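Local coordinates for protein lantibiotic dehydratase (Microbispora corallina, PDB 5EHK) that probably dehydrates serine and threonine residues of the NAI-107 precursor peptide, using glutamyl-tRNA to glutamylate them before the glutamate is eliminated, at residues 455-460 with 487-492; 664-669 with 685-690; 834-839 with 940-945; 826-831 with 856-861. All coordinates share one frame; numbering follows the deposited sequence.

The four contacts fall into two pairs, one in the N-terminal and one in the C-terminal dehydratase region of the chain. Contacts 1 and 2 come first in sequence, one after the other, in the N-terminal region; their centres lie about 14 Å apart and they touch, L487 packing on W666. Contacts 3 and 4 belong to the C-terminal region, their centres about 15 Å apart, and share helix 828-837; their segments alternate along the chain. Between the pairs the distances are large, about 39 Å from centre to centre for contacts 1 and 4. Contacts 1, 3 and 4 also reach the second subunit, so both parts of the chain take part in the dimer.

Contact 1 of 4, residues 455-460 with 487-492; sequences EPRRSA and LAYDEA
R457 reaches across to both L487 and Y489, and its guanidinium does two jobs at once. The side chain runs out almost straight, with CG anti to the backbone N (chi1 -174°) and the chain extended as far as NE, which carries the charged group over to the other loop. There the guanidinium lies flat on the Y489 ring, centres 4.2 Å apart and planes 26° from parallel. It is offset toward the hydroxyl rim, so that Y489 OH sits over one guanidinium face. At the guanidinium edge, NH2 donates to L487 O over 2.7 Å; the oxygen is approached in its carbonyl plane, on a lone pair. Stack and bond use different directions, face and edge, and together fix the rotation of the group; arginine suits the place because it is both long and flat.

S459 is the N-cap of helix 460-471: its OG, also anti to the backbone N (chi1 -175°), accepts from the backbone N of L462 in the first turn. The same OG lies 4.1 Å from L487 CD2. L487 is buried, and its side chain also packs on A461 and L462, joining the loop after helix 481-487 to the start of the capped helix. On either side of R457 in sequence, P456 and R458 pack against R458 and P456 of the second subunit respectively, while the backbone of R457 is hydrogen-bonded to that of A670.

Contact 2 of 4, residues 664-669 with 685-690; sequences EPWDWG and TLLAAP
W666 packs against L687 and A688, and the two residues meet different parts of its indole. The methyl of A688 lies against the five-membered ring, CB to W666 CD1 being 3.6 Å, and also comes within 3.9 Å of W666 CB. On the six-membered side the nearest approach is from L687 CD1 to W666 CE3, 4.2 Å; this leucine side chain crosses the tryptophan at about a right angle. A small residue at 688 lets the indole come close to the backbone of the strand, whereas the longer L687 reaches CE3, on the six-membered ring close to the fusion bond. With CG anti to the backbone N (chi1 174°), the indole passes beside A688, which meets CB, CG and CD1 of W666.

The second tryptophan is set across the first. W666 NE1 stands 3.3 Å above the plane of the W668 indole, over its centre, while W668 CD1 lies in the plane of W666 at its edge. W668 adds a looser touch to the other segment, NE1 to A688 CB 4.5 Å. Both indoles also pack on L462 of helix 460-471. Behind them the loop is shaped by an Asx turn, in which D667 OD1 accepts from G669 N at 3.3 Å; the positive phi of G669 (64°) is readily adopted by glycine.

The chain turns a corner at L687, which lets two consecutive side chains, L687 and A688, point toward the loop. A688 is hydrogen-bonded through its backbone to V680 within the beta hairpin of strands 676-682 and 685-693, which the aromatic loop covers, its two indoles lying between hairpin and helix 460-471.

Contact 3 of 4, residues 834-839 with 940-945; sequences FLRDQV and LTRRAG
R942 grips the carboxylate of D837 end-on, one nitrogen to each oxygen: NH1 to OD1 is 2.9 Å and NH2 to OD2 is 2.6 Å. OD1 receives its bond on the syn lone pair. The match is not coplanar, for carboxylate and guanidinium are turned 48° from each other.

R836 crosses R942 at a slant, the two guanidinium planes 57° apart and R836 NE 3.7 Å from R942 NE. The closeness of these charges is probably eased by D833, one helical turn before D837, whose OD1 forms salt bridges with NH2 of both R836 and R942, while R836 NH1 donates to the backbone O of L938. The contact thus ties the C-terminal part of helix 828-837 to that of helix 920-942, arginines from both helices meeting on D833, while D837 is gripped by R942. Aliphatic parts fill the gaps between the polar ones: R836 CD lies over a face of the R942 guanidinium, and R942 CB over a face of that of R836. T941 CG2 touches R836 NH1 at its edge, 3.6 Å away. Near the helix end, F834 O accepts from both Q838 N and V839 N. R208 of the second subunit packs on D837 and brings a like charge near R942.

Contact 4 of 4, residues 826-831 with 856-861; sequences VPRRNQ and FIRYSD
Q831 and R858 form the buried part of this contact, with R828 closing it on the more open side. Q831 NE2 donates to V826 O at 2.7 Å, with a nearly straight bond (167°) that lies in the amide plane. This settles which end of the amide faces R858: OE1, 3.7 Å from R858 NE, too far for a hydrogen bond but probably favourable toward the positive charge. A glutamine fits because it both ties back its own chain and turns its oxygen toward R858. The arginine is well supplied elsewhere: R858 NH2 forms a salt bridge with D832, NH1 donates to the backbone O of R1084, and its side chain packs on L835, whose CD1 lies against NH1, and on L867.

R828, only partly exposed, comes close without bonding across. Its chain bends at chi2 (52°) and again at chi3, and these bends bring one guanidinium face under R858 NH2, 3.1 Å from R828 NH2, the planes 38° apart. Both groups are donors; D832, within long, weak ion-pair reach of R828, probably tempers the charges. On this outer side R828 packs on E447 of the second subunit, and R829 makes salt bridges to D212 and D431 of that subunit.

Strand 853-861, at one edge of a four-stranded antiparallel sheet and paired with strand 864-872, thus carries R858 beneath the start of helix 828-837, while I857 packs on helix 1068-1085.

Contact 1 of 4, residues 455-460 with 487-492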
loop_
_atom_site.group_PDB
_atom_site.type_symbol
_atom_site.label_atom_id
_atom_site.label_comp_id
_atom_site.label_asym_id
_atom_site.label_seq_id
_atom_site.Cartn_x
_atom_site.Cartn_y
_atom_site.Cartn_z
ATOM N N GLU A 455 -9.344 -3.167 2.349
ATOM C CA GLU A 455 -9.594 -4.506 2.903
ATOM C C GLU A 455 -11.092 -4.811 2.931
ATOM O O GLU A 455 -11.890 -3.960 3.316
ATOM C CB GLU A 455 -9.042 -4.609 4.331
ATOM C CG GLU A 455 -7.564 -4.980 4.434
ATOM C CD GLU A 455 -7.120 -5.226 5.880
ATOM O OE1 GLU A 455 -5.895 -5.219 6.153
ATOM O OE2 GLU A 455 -8.003 -5.411 6.750
ATOM N N PRO A 456 -11.484 -6.027 2.530
ATOM C CA PRO A 456 -12.869 -6.447 2.758
ATOM C C PRO A 456 -13.167 -6.284 4.235
ATOM O O PRO A 456 -12.291 -6.541 5.068
ATOM C CB PRO A 456 -12.862 -7.922 2.367
ATOM C CG PRO A 456 -11.743 -8.059 1.415
ATOM C CD PRO A 456 -10.695 -7.065 1.847
ATOM N N ARG A 457 -14.363 -5.805 4.556
ATOM C CA ARG A 457 -14.673 -5.417 5.926
ATOM C C ARG A 457 -14.612 -6.604 6.883
ATOM O O ARG A 457 -14.796 -7.753 6.482
ATOM C CB ARG A 457 -16.060 -4.781 5.984
ATOM C CG ARG A 457 -16.416 -4.219 7.339
ATOM C CD ARG A 457 -17.856 -3.875 7.397
ATOM N NE ARG A 457 -18.172 -3.153 8.622
ATOM C CZ ARG A 457 -19.366 -2.638 8.866
ATOM N NH1 ARG A 457 -20.325 -2.772 7.952
ATOM N NH2 ARG A 457 -19.610 -2.001 10.003
ATOM N N ARG A 458 -14.318 -6.322 8.143
ATOM C CA ARG A 458 -14.356 -7.348 9.174
ATOM C C ARG A 458 -15.135 -6.850 10.370
ATOM O O ARG A 458 -14.834 -5.787 10.914
ATOM C CB ARG A 458 -12.934 -7.800 9.570
ATOM C CG ARG A 458 -12.057 -8.219 8.374
ATOM C CD ARG A 458 -10.672 -8.679 8.784
ATOM N NE ARG A 458 -9.664 -7.675 8.432
ATOM C CZ ARG A 458 -9.086 -6.873 9.320
ATOM N NH1 ARG A 458 -9.392 -6.969 10.608
ATOM N NH2 ARG A 458 -8.189 -5.987 8.924
ATOM N N SER A 459 -16.118 -7.637 10.797
ATOM C CA SER A 459 -17.015 -7.202 11.856
ATOM C C SER A 459 -17.361 -8.330 12.796
ATOM O O SER A 459 -17.877 -9.355 12.360
ATOM C CB SER A 459 -18.313 -6.667 11.251
ATOM O OG SER A 459 -19.140 -6.133 12.266
ATOM N N ALA A 460 -17.088 -8.146 14.084
ATOM C CA ALA A 460 -17.524 -9.115 15.080
ATOM C C ALA A 460 -19.046 -9.175 15.020
ATOM O O ALA A 460 -19.642 -10.242 15.113
ATOM C CB ALA A 460 -17.050 -8.732 16.466
ATOM N N LEU A 487 -23.538 -1.606 13.532
ATOM C CA LEU A 487 -22.781 -1.704 12.300
ATOM C C LEU A 487 -22.336 -0.357 11.790
ATOM O O LEU A 487 -21.443 -0.283 10.959
ATOM C CB LEU A 487 -23.629 -2.387 11.240
ATOM C CG LEU A 487 -24.149 -3.744 11.709
ATOM C CD1 LEU A 487 -25.173 -4.345 10.756
ATOM C CD2 LEU A 487 -22.961 -4.657 11.839
ATOM N N ALA A 488 -22.953 0.705 12.291
ATOM C CA ALA A 488 -22.720 2.045 11.755
ATOM C C ALA A 488 -21.296 2.473 12.065
ATOM O O ALA A 488 -20.886 2.448 13.220
ATOM C CB ALA A 488 -23.738 3.041 12.346
ATOM N N TYR A 489 -20.557 2.910 11.049
ATOM C CA TYR A 489 -19.207 3.409 11.267
ATOM C C TYR A 489 -19.275 4.700 12.058
ATOM O O TYR A 489 -18.310 5.092 12.706
ATOM C CB TYR A 489 -18.487 3.673 9.944
ATOM C CG TYR A 489 -18.234 2.450 9.092
ATOM C CD1 TYR A 489 -17.130 1.629 9.328
ATOM C CD2 TYR A 489 -19.067 2.135 8.022
ATOM C CE1 TYR A 489 -16.879 0.504 8.538
ATOM C CE2 TYR A 489 -18.823 1.014 7.220
ATOM C CZ TYR A 489 -17.729 0.202 7.493
ATOM O OH TYR A 489 -17.478 -0.900 6.718
ATOM N N ASP A 490 -20.415 5.371 11.977
ATOM C CA ASP A 490 -20.657 6.555 12.782
ATOM C C ASP A 490 -22.098 6.998 12.637
ATOM O O ASP A 490 -22.887 6.364 11.917
ATOM C CB ASP A 490 -19.705 7.706 12.417
ATOM C CG ASP A 490 -20.014 8.336 11.061
ATOM O OD1 ASP A 490 -20.766 7.749 10.246
ATOM O OD2 ASP A 490 -19.490 9.440 10.813
ATOM N N GLU A 491 -22.430 8.099 13.310
ATOM C CA GLU A 491 -23.753 8.696 13.190
ATOM C C GLU A 491 -23.794 9.587 11.945
ATOM O O GLU A 491 -23.206 10.675 11.913
ATOM C CB GLU A 491 -24.121 9.476 14.464
ATOM C CG GLU A 491 -25.270 8.862 15.252
ATOM C CD GLU A 491 -26.363 9.876 15.608
ATOM O OE1 GLU A 491 -26.188 10.642 16.586
ATOM O OE2 GLU A 491 -27.407 9.902 14.916
ATOM N N ALA A 492 -24.490 9.106 10.917
ATOM C CA ALA A 492 -24.561 9.819 9.647
ATOM C C ALA A 492 -25.311 11.166 9.750
ATOM O O ALA A 492 -26.490 11.209 10.066
ATOM C CB ALA A 492 -25.180 8.923 8.593
#

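Contact 2 of 4, residues 664-669 with 685-690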
loop_
_atom_site.group_PDB
_atom_site.type_symbol
_atom_site.label_atom_id
_atom_site.label_comp_id
_atom_site.label_asym_id
_atom_site.label_seq_id
_atom_site.Cartn_x
_atom_site.Cartn_y
_atom_site.Cartn_z
ATOM N N GLU A 664 -24.439 2.549 -0.435
ATOM C CA GLU A 664 -23.913 1.415 -1.198
ATOM C C GLU A 664 -24.732 0.210 -0.839
ATOM O O GLU A 664 -25.366 0.188 0.213
ATOM C CB GLU A 664 -22.480 1.107 -0.788
ATOM C CG GLU A 664 -21.501 2.233 -0.869
ATOM C CD GLU A 664 -20.081 1.748 -0.680
ATOM O OE1 GLU A 664 -19.896 0.640 -0.119
ATOM O OE2 GLU A 664 -19.149 2.481 -1.072
ATOM N N PRO A 665 -24.688 -0.830 -1.671
ATOM C CA PRO A 665 -25.323 -2.100 -1.313
ATOM C C PRO A 665 -24.826 -2.664 0.005
ATOM O O PRO A 665 -23.826 -2.202 0.539
ATOM C CB PRO A 665 -24.883 -3.010 -2.437
ATOM C CG PRO A 665 -24.807 -2.125 -3.586
ATOM C CD PRO A 665 -24.257 -0.828 -3.076
ATOM N N TRP A 666 -25.527 -3.673 0.507
ATOM C CA TRP A 666 -25.144 -4.374 1.722
ATOM C C TRP A 666 -23.746 -4.992 1.550
ATOM O O TRP A 666 -23.473 -5.705 0.574
ATOM C CB TRP A 666 -26.191 -5.455 2.062
ATOM C CG TRP A 666 -25.797 -6.306 3.222
ATOM C CD1 TRP A 666 -25.157 -7.512 3.176
ATOM C CD2 TRP A 666 -25.994 -6.002 4.602
ATOM N NE1 TRP A 666 -24.953 -7.985 4.451
ATOM C CE2 TRP A 666 -25.453 -7.070 5.345
ATOM C CE3 TRP A 666 -26.577 -4.928 5.286
ATOM C CZ2 TRP A 666 -25.470 -7.090 6.748
ATOM C CZ3 TRP A 666 -26.602 -4.950 6.683
ATOM C CH2 TRP A 666 -26.045 -6.020 7.394
ATOM N N ASP A 667 -22.870 -4.708 2.513
ATOM C CA ASP A 667 -21.488 -5.179 2.434
ATOM C C ASP A 667 -21.166 -6.295 3.461
ATOM O O ASP A 667 -21.153 -6.075 4.684
ATOM C CB ASP A 667 -20.531 -3.982 2.555
ATOM C CG ASP A 667 -19.075 -4.372 2.376
ATOM O OD1 ASP A 667 -18.799 -5.316 1.613
ATOM O OD2 ASP A 667 -18.204 -3.700 2.957
ATOM N N TRP A 668 -20.918 -7.495 2.934
ATOM C CA TRP A 668 -20.653 -8.673 3.754
ATOM C C TRP A 668 -19.191 -8.723 4.170
ATOM O O TRP A 668 -18.832 -9.434 5.113
ATOM C CB TRP A 668 -21.029 -9.961 3.027
ATOM C CG TRP A 668 -22.450 -10.462 3.271
ATOM C CD1 TRP A 668 -23.408 -10.711 2.324
ATOM C CD2 TRP A 668 -23.047 -10.787 4.538
ATOM N NE1 TRP A 668 -24.554 -11.175 2.923
ATOM C CE2 TRP A 668 -24.364 -11.224 4.280
ATOM C CE3 TRP A 668 -22.599 -10.749 5.859
ATOM C CZ2 TRP A 668 -25.236 -11.624 5.298
ATOM C CZ3 TRP A 668 -23.467 -11.140 6.867
ATOM C CH2 TRP A 668 -24.771 -11.576 6.579
ATOM N N GLY A 669 -18.349 -7.982 3.452
ATOM C CA GLY A 669 -16.943 -7.901 3.795
ATOM C C GLY A 669 -16.243 -9.236 3.655
ATOM O O GLY A 669 -16.505 -9.982 2.711
ATOM N N THR A 685 -38.154 -5.441 4.180
ATOM C CA THR A 685 -37.101 -5.369 3.159
ATOM C C THR A 685 -35.902 -6.314 3.333
ATOM O O THR A 685 -35.247 -6.348 4.371
ATOM C CB THR A 685 -36.515 -3.942 3.061
ATOM O OG1 THR A 685 -37.556 -2.985 2.843
ATOM C CG2 THR A 685 -35.542 -3.857 1.921
ATOM N N LEU A 686 -35.615 -7.056 2.268
ATOM C CA LEU A 686 -34.380 -7.828 2.138
ATOM C C LEU A 686 -33.247 -6.968 1.539
ATOM O O LEU A 686 -33.154 -6.790 0.320
ATOM C CB LEU A 686 -34.622 -9.054 1.252
ATOM C CG LEU A 686 -34.444 -10.423 1.907
ATOM C CD1 LEU A 686 -35.457 -10.601 3.020
ATOM C CD2 LEU A 686 -34.573 -11.528 0.847
ATOM N N LEU A 687 -32.411 -6.410 2.411
ATOM C CA LEU A 687 -31.259 -5.613 1.989
ATOM C C LEU A 687 -30.276 -6.450 1.150
ATOM O O LEU A 687 -29.618 -5.935 0.257
ATOM C CB LEU A 687 -30.527 -5.053 3.215
ATOM C CG LEU A 687 -31.362 -4.162 4.125
ATOM C CD1 LEU A 687 -30.578 -3.719 5.356
ATOM C CD2 LEU A 687 -31.857 -2.954 3.338
ATOM N N ALA A 688 -30.207 -7.747 1.440
ATOM C CA ALA A 688 -29.375 -8.670 0.691
ATOM C C ALA A 688 -30.093 -10.002 0.674
ATOM O O ALA A 688 -30.653 -10.410 1.685
ATOM C CB ALA A 688 -28.007 -8.814 1.340
ATOM N N ALA A 689 -30.092 -10.657 -0.483
ATOM C CA ALA A 689 -30.707 -11.968 -0.658
ATOM C C ALA A 689 -29.856 -13.077 -0.011
ATOM O O ALA A 689 -28.678 -12.872 0.287
ATOM C CB ALA A 689 -30.915 -12.247 -2.145
ATOM N N PRO A 690 -30.458 -14.251 0.248
ATOM C CA PRO A 690 -29.625 -15.343 0.759
ATOM C C PRO A 690 -28.695 -15.860 -0.327
ATOM O O PRO A 690 -28.977 -15.699 -1.514
ATOM C CB PRO A 690 -30.650 -16.412 1.181
ATOM C CG PRO A 690 -31.918 -15.666 1.360
ATOM C CD PRO A 690 -31.886 -14.598 0.299
#

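Contact 3 of 4, residues 834-839 with 940-945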
loop_
_atom_site.group_PDB
_atom_site.type_symbol
_atom_site.label_atom_id
_atom_site.label_comp_id
_atom_site.label_asym_id
_atom_site.label_seq_id
_atom_site.Cartn_x
_atom_site.Cartn_y
_atom_site.Cartn_z
ATOM N N PHE A 834 25.156 17.910 10.069
ATOM C CA PHE A 834 25.459 18.484 8.767
ATOM C C PHE A 834 25.226 20.013 8.804
ATOM O O PHE A 834 26.028 20.792 8.285
ATOM C CB PHE A 834 24.630 17.802 7.672
ATOM C CG PHE A 834 25.090 18.134 6.275
ATOM C CD1 PHE A 834 26.088 17.392 5.676
ATOM C CD2 PHE A 834 24.552 19.217 5.593
ATOM C CE1 PHE A 834 26.523 17.691 4.438
ATOM C CE2 PHE A 834 24.995 19.531 4.347
ATOM C CZ PHE A 834 25.993 18.767 3.758
ATOM N N LEU A 835 24.120 20.411 9.438
ATOM C CA LEU A 835 23.783 21.811 9.661
ATOM C C LEU A 835 24.789 22.562 10.535
ATOM O O LEU A 835 25.093 23.731 10.275
ATOM C CB LEU A 835 22.389 21.929 10.267
ATOM C CG LEU A 835 21.214 21.593 9.343
ATOM C CD1 LEU A 835 19.922 21.435 10.130
ATOM C CD2 LEU A 835 21.077 22.656 8.239
ATOM N N ARG A 836 25.291 21.906 11.575
ATOM C CA ARG A 836 26.278 22.529 12.461
ATOM C C ARG A 836 27.623 22.754 11.760
ATOM O O ARG A 836 28.212 23.831 11.858
ATOM C CB ARG A 836 26.448 21.704 13.747
ATOM C CG ARG A 836 25.252 21.813 14.705
ATOM C CD ARG A 836 25.489 21.166 16.056
ATOM N NE ARG A 836 25.160 19.744 16.044
ATOM C CZ ARG A 836 24.076 19.209 16.599
ATOM N NH1 ARG A 836 23.210 19.972 17.255
ATOM N NH2 ARG A 836 23.876 17.898 16.518
ATOM N N ASP A 837 28.063 21.748 11.010
ATOM C CA ASP A 837 29.409 21.692 10.482
ATOM C C ASP A 837 29.580 21.984 8.987
ATOM O O ASP A 837 30.558 22.604 8.600
ATOM C CB ASP A 837 29.987 20.300 10.749
ATOM C CG ASP A 837 30.013 19.941 12.218
ATOM O OD1 ASP A 837 30.094 20.837 13.079
ATOM O OD2 ASP A 837 29.974 18.739 12.510
ATOM N N GLN A 838 28.661 21.517 8.149
ATOM C CA GLN A 838 28.857 21.569 6.693
ATOM C C GLN A 838 28.146 22.734 5.989
ATOM O O GLN A 838 28.702 23.328 5.068
ATOM C CB GLN A 838 28.461 20.240 6.019
ATOM C CG GLN A 838 29.536 19.160 6.037
ATOM C CD GLN A 838 29.741 18.530 7.412
ATOM O OE1 GLN A 838 28.780 18.131 8.085
ATOM N NE2 GLN A 838 30.997 18.445 7.834
ATOM N N VAL A 839 26.902 23.018 6.379
ATOM C CA VAL A 839 26.151 24.128 5.789
ATOM C C VAL A 839 26.877 25.507 5.968
ATOM O O VAL A 839 26.917 26.316 5.031
ATOM C CB VAL A 839 24.655 24.114 6.244
ATOM C CG1 VAL A 839 23.900 25.343 5.717
ATOM C CG2 VAL A 839 23.970 22.855 5.719
ATOM N N LEU A 940 24.865 25.529 19.645
ATOM C CA LEU A 940 24.864 25.606 21.108
ATOM C C LEU A 940 24.462 24.244 21.643
ATOM O O LEU A 940 25.074 23.701 22.566
ATOM C CB LEU A 940 23.897 26.670 21.636
ATOM C CG LEU A 940 24.207 28.133 21.318
ATOM C CD1 LEU A 940 23.149 29.068 21.907
ATOM C CD2 LEU A 940 25.606 28.517 21.791
ATOM N N THR A 941 23.417 23.698 21.042
ATOM C CA THR A 941 22.794 22.453 21.493
ATOM C C THR A 941 23.724 21.205 21.473
ATOM O O THR A 941 23.526 20.260 22.240
ATOM C CB THR A 941 21.463 22.270 20.736
ATOM O OG1 THR A 941 20.388 22.631 21.610
ATOM C CG2 THR A 941 21.285 20.882 20.181
ATOM N N ARG A 942 24.750 21.223 20.622
ATOM C CA ARG A 942 25.727 20.142 20.602
ATOM C C ARG A 942 26.513 20.098 21.910
ATOM O O ARG A 942 26.881 19.021 22.378
ATOM C CB ARG A 942 26.708 20.298 19.428
ATOM C CG ARG A 942 27.942 19.374 19.485
ATOM C CD ARG A 942 28.980 19.709 18.408
ATOM N NE ARG A 942 28.607 19.130 17.128
ATOM C CZ ARG A 942 29.189 19.424 15.972
ATOM N NH1 ARG A 942 30.199 20.284 15.935
ATOM N NH2 ARG A 942 28.750 18.861 14.844
ATOM N N ARG A 943 26.755 21.264 22.508
ATOM C CA ARG A 943 27.670 21.330 23.644
ATOM C C ARG A 943 27.162 20.516 24.810
ATOM O O ARG A 943 25.980 20.574 25.160
ATOM C CB ARG A 943 27.932 22.762 24.120
ATOM C CG ARG A 943 29.019 22.811 25.210
ATOM C CD ARG A 943 29.254 24.212 25.770
ATOM N NE ARG A 943 28.132 24.674 26.592
ATOM C CZ ARG A 943 27.896 24.279 27.844
ATOM N NH1 ARG A 943 28.705 23.409 28.438
ATOM N NH2 ARG A 943 26.849 24.755 28.505
ATOM N N ALA A 944 28.070 19.750 25.402
ATOM C CA ALA A 944 27.754 18.984 26.592
ATOM C C ALA A 944 27.482 19.958 27.742
ATOM O O ALA A 944 28.319 20.813 28.058
ATOM C CB ALA A 944 28.911 18.039 26.931
ATOM N N GLY A 945 26.289 19.874 28.322
ATOM C CA GLY A 945 25.978 20.727 29.449
ATOM C C GLY A 945 25.029 21.868 29.160
ATOM O O GLY A 945 24.504 22.490 30.095
#

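Contact 4 of 4, residues 826-831 with 856-861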
loop_
_atom_site.group_PDB
_atom_site.type_symbol
_atom_site.label_atom_id
_atom_site.label_comp_id
_atom_site.label_asym_id
_atom_site.label_seq_id
_atom_site.Cartn_x
_atom_site.Cartn_y
_atom_site.Cartn_z
ATOM N N VAL A 826 20.793 14.290 2.919
ATOM C CA VAL A 826 21.317 14.035 4.233
ATOM C C VAL A 826 20.140 13.466 4.981
ATOM O O VAL A 826 19.161 14.155 5.183
ATOM C CB VAL A 826 21.767 15.373 4.902
ATOM C CG1 VAL A 826 22.278 15.146 6.312
ATOM C CG2 VAL A 826 22.825 16.081 4.057
ATOM N N PRO A 827 20.195 12.180 5.336
ATOM C CA PRO A 827 19.082 11.589 6.075
ATOM C C PRO A 827 18.859 12.320 7.375
ATOM O O PRO A 827 19.798 12.885 7.936
ATOM C CB PRO A 827 19.555 10.163 6.343
ATOM C CG PRO A 827 21.008 10.178 6.126
ATOM C CD PRO A 827 21.256 11.200 5.077
ATOM N N ARG A 828 17.623 12.276 7.855
ATOM C CA ARG A 828 17.192 13.111 8.969
ATOM C C ARG A 828 18.072 13.000 10.213
ATOM O O ARG A 828 18.413 14.020 10.810
ATOM C CB ARG A 828 15.721 12.816 9.294
ATOM C CG ARG A 828 15.132 13.612 10.445
ATOM C CD ARG A 828 15.362 15.100 10.291
ATOM N NE ARG A 828 15.934 15.688 11.506
ATOM C CZ ARG A 828 15.276 16.550 12.267
ATOM N NH1 ARG A 828 14.042 16.917 11.925
ATOM N NH2 ARG A 828 15.840 17.053 13.353
ATOM N N ARG A 829 18.472 11.781 10.569
ATOM C CA ARG A 829 19.291 11.522 11.762
ATOM C C ARG A 829 20.627 12.260 11.704
ATOM O O ARG A 829 21.167 12.651 12.741
ATOM C CB ARG A 829 19.560 10.017 11.943
ATOM C CG ARG A 829 18.393 9.202 12.466
ATOM C CD ARG A 829 18.706 7.704 12.572
ATOM N NE ARG A 829 19.640 7.302 11.532
ATOM C CZ ARG A 829 20.918 7.009 11.773
ATOM N NH1 ARG A 829 21.359 7.020 13.030
ATOM N NH2 ARG A 829 21.747 6.690 10.775
ATOM N N ASN A 830 21.134 12.460 10.485
ATOM C CA ASN A 830 22.424 13.108 10.256
ATOM C C ASN A 830 22.360 14.624 10.069
ATOM O O ASN A 830 23.390 15.290 10.036
ATOM C CB ASN A 830 23.081 12.512 9.010
ATOM C CG ASN A 830 23.412 11.033 9.171
ATOM O OD1 ASN A 830 22.976 10.379 10.129
ATOM N ND2 ASN A 830 24.192 10.499 8.220
ATOM N N GLN A 831 21.151 15.170 9.958
ATOM C CA GLN A 831 20.962 16.536 9.460
ATOM C C GLN A 831 21.473 17.620 10.417
ATOM O O GLN A 831 22.129 18.585 9.993
ATOM C CB GLN A 831 19.496 16.774 9.072
ATOM C CG GLN A 831 19.076 16.084 7.783
ATOM C CD GLN A 831 17.574 16.194 7.467
ATOM O OE1 GLN A 831 16.826 16.847 8.174
ATOM N NE2 GLN A 831 17.143 15.538 6.406
ATOM N N PHE A 856 17.840 27.659 4.276
ATOM C CA PHE A 856 17.683 26.232 4.146
ATOM C C PHE A 856 16.362 25.809 4.743
ATOM O O PHE A 856 15.884 26.421 5.702
ATOM C CB PHE A 856 18.823 25.473 4.828
ATOM C CG PHE A 856 18.583 25.222 6.290
ATOM C CD1 PHE A 856 17.832 24.125 6.716
ATOM C CD2 PHE A 856 19.101 26.082 7.242
ATOM C CE1 PHE A 856 17.593 23.923 8.040
ATOM C CE2 PHE A 856 18.870 25.865 8.569
ATOM C CZ PHE A 856 18.119 24.785 8.972
ATOM N N ILE A 857 15.802 24.733 4.191
ATOM C CA ILE A 857 14.640 24.091 4.764
ATOM C C ILE A 857 14.869 22.565 4.812
ATOM O O ILE A 857 15.637 22.001 4.024
ATOM C CB ILE A 857 13.341 24.385 3.981
ATOM C CG1 ILE A 857 13.344 23.701 2.613
ATOM C CG2 ILE A 857 13.108 25.878 3.811
ATOM C CD1 ILE A 857 12.027 23.806 1.893
ATOM N N ARG A 858 14.188 21.918 5.748
ATOM C CA ARG A 858 14.115 20.479 5.825
ATOM C C ARG A 858 12.870 20.110 5.014
ATOM O O ARG A 858 11.806 20.717 5.148
ATOM C CB ARG A 858 14.007 20.063 7.295
ATOM C CG ARG A 858 15.230 20.464 8.117
ATOM C CD ARG A 858 15.015 20.466 9.662
ATOM N NE ARG A 858 15.957 19.642 10.380
ATOM C CZ ARG A 858 16.785 20.034 11.340
ATOM N NH1 ARG A 858 16.857 21.275 11.765
ATOM N NH2 ARG A 858 17.586 19.130 11.853
ATOM N N TYR A 859 13.025 19.157 4.113
ATOM C CA TYR A 859 11.984 18.860 3.153
ATOM C C TYR A 859 11.839 17.352 3.074
ATOM O O TYR A 859 12.803 16.612 3.263
ATOM C CB TYR A 859 12.373 19.434 1.774
ATOM C CG TYR A 859 11.207 19.672 0.848
ATOM C CD1 TYR A 859 10.656 20.944 0.718
ATOM C CD2 TYR A 859 10.636 18.626 0.113
ATOM C CE1 TYR A 859 9.569 21.187 -0.122
ATOM C CE2 TYR A 859 9.544 18.856 -0.735
ATOM C CZ TYR A 859 9.016 20.145 -0.846
ATOM O OH TYR A 859 7.943 20.410 -1.674
ATOM N N SER A 860 10.639 16.883 2.776
ATOM C CA SER A 860 10.475 15.471 2.478
ATOM C C SER A 860 9.752 15.290 1.145
ATOM O O SER A 860 8.646 15.796 0.970
ATOM C CB SER A 860 9.727 14.771 3.605
ATOM O OG SER A 860 9.348 13.486 3.182
ATOM N N ASP A 861 10.390 14.615 0.189
ATOM C CA ASP A 861 9.718 14.271 -1.069
ATOM C C ASP A 861 9.573 12.764 -1.254
ATOM O O ASP A 861 9.755 11.983 -0.314
ATOM C CB ASP A 861 10.398 14.922 -2.294
ATOM C CG ASP A 861 11.887 14.513 -2.470
ATOM O OD1 ASP A 861 12.316 13.448 -1.963
ATOM O OD2 ASP A 861 12.631 15.253 -3.169
#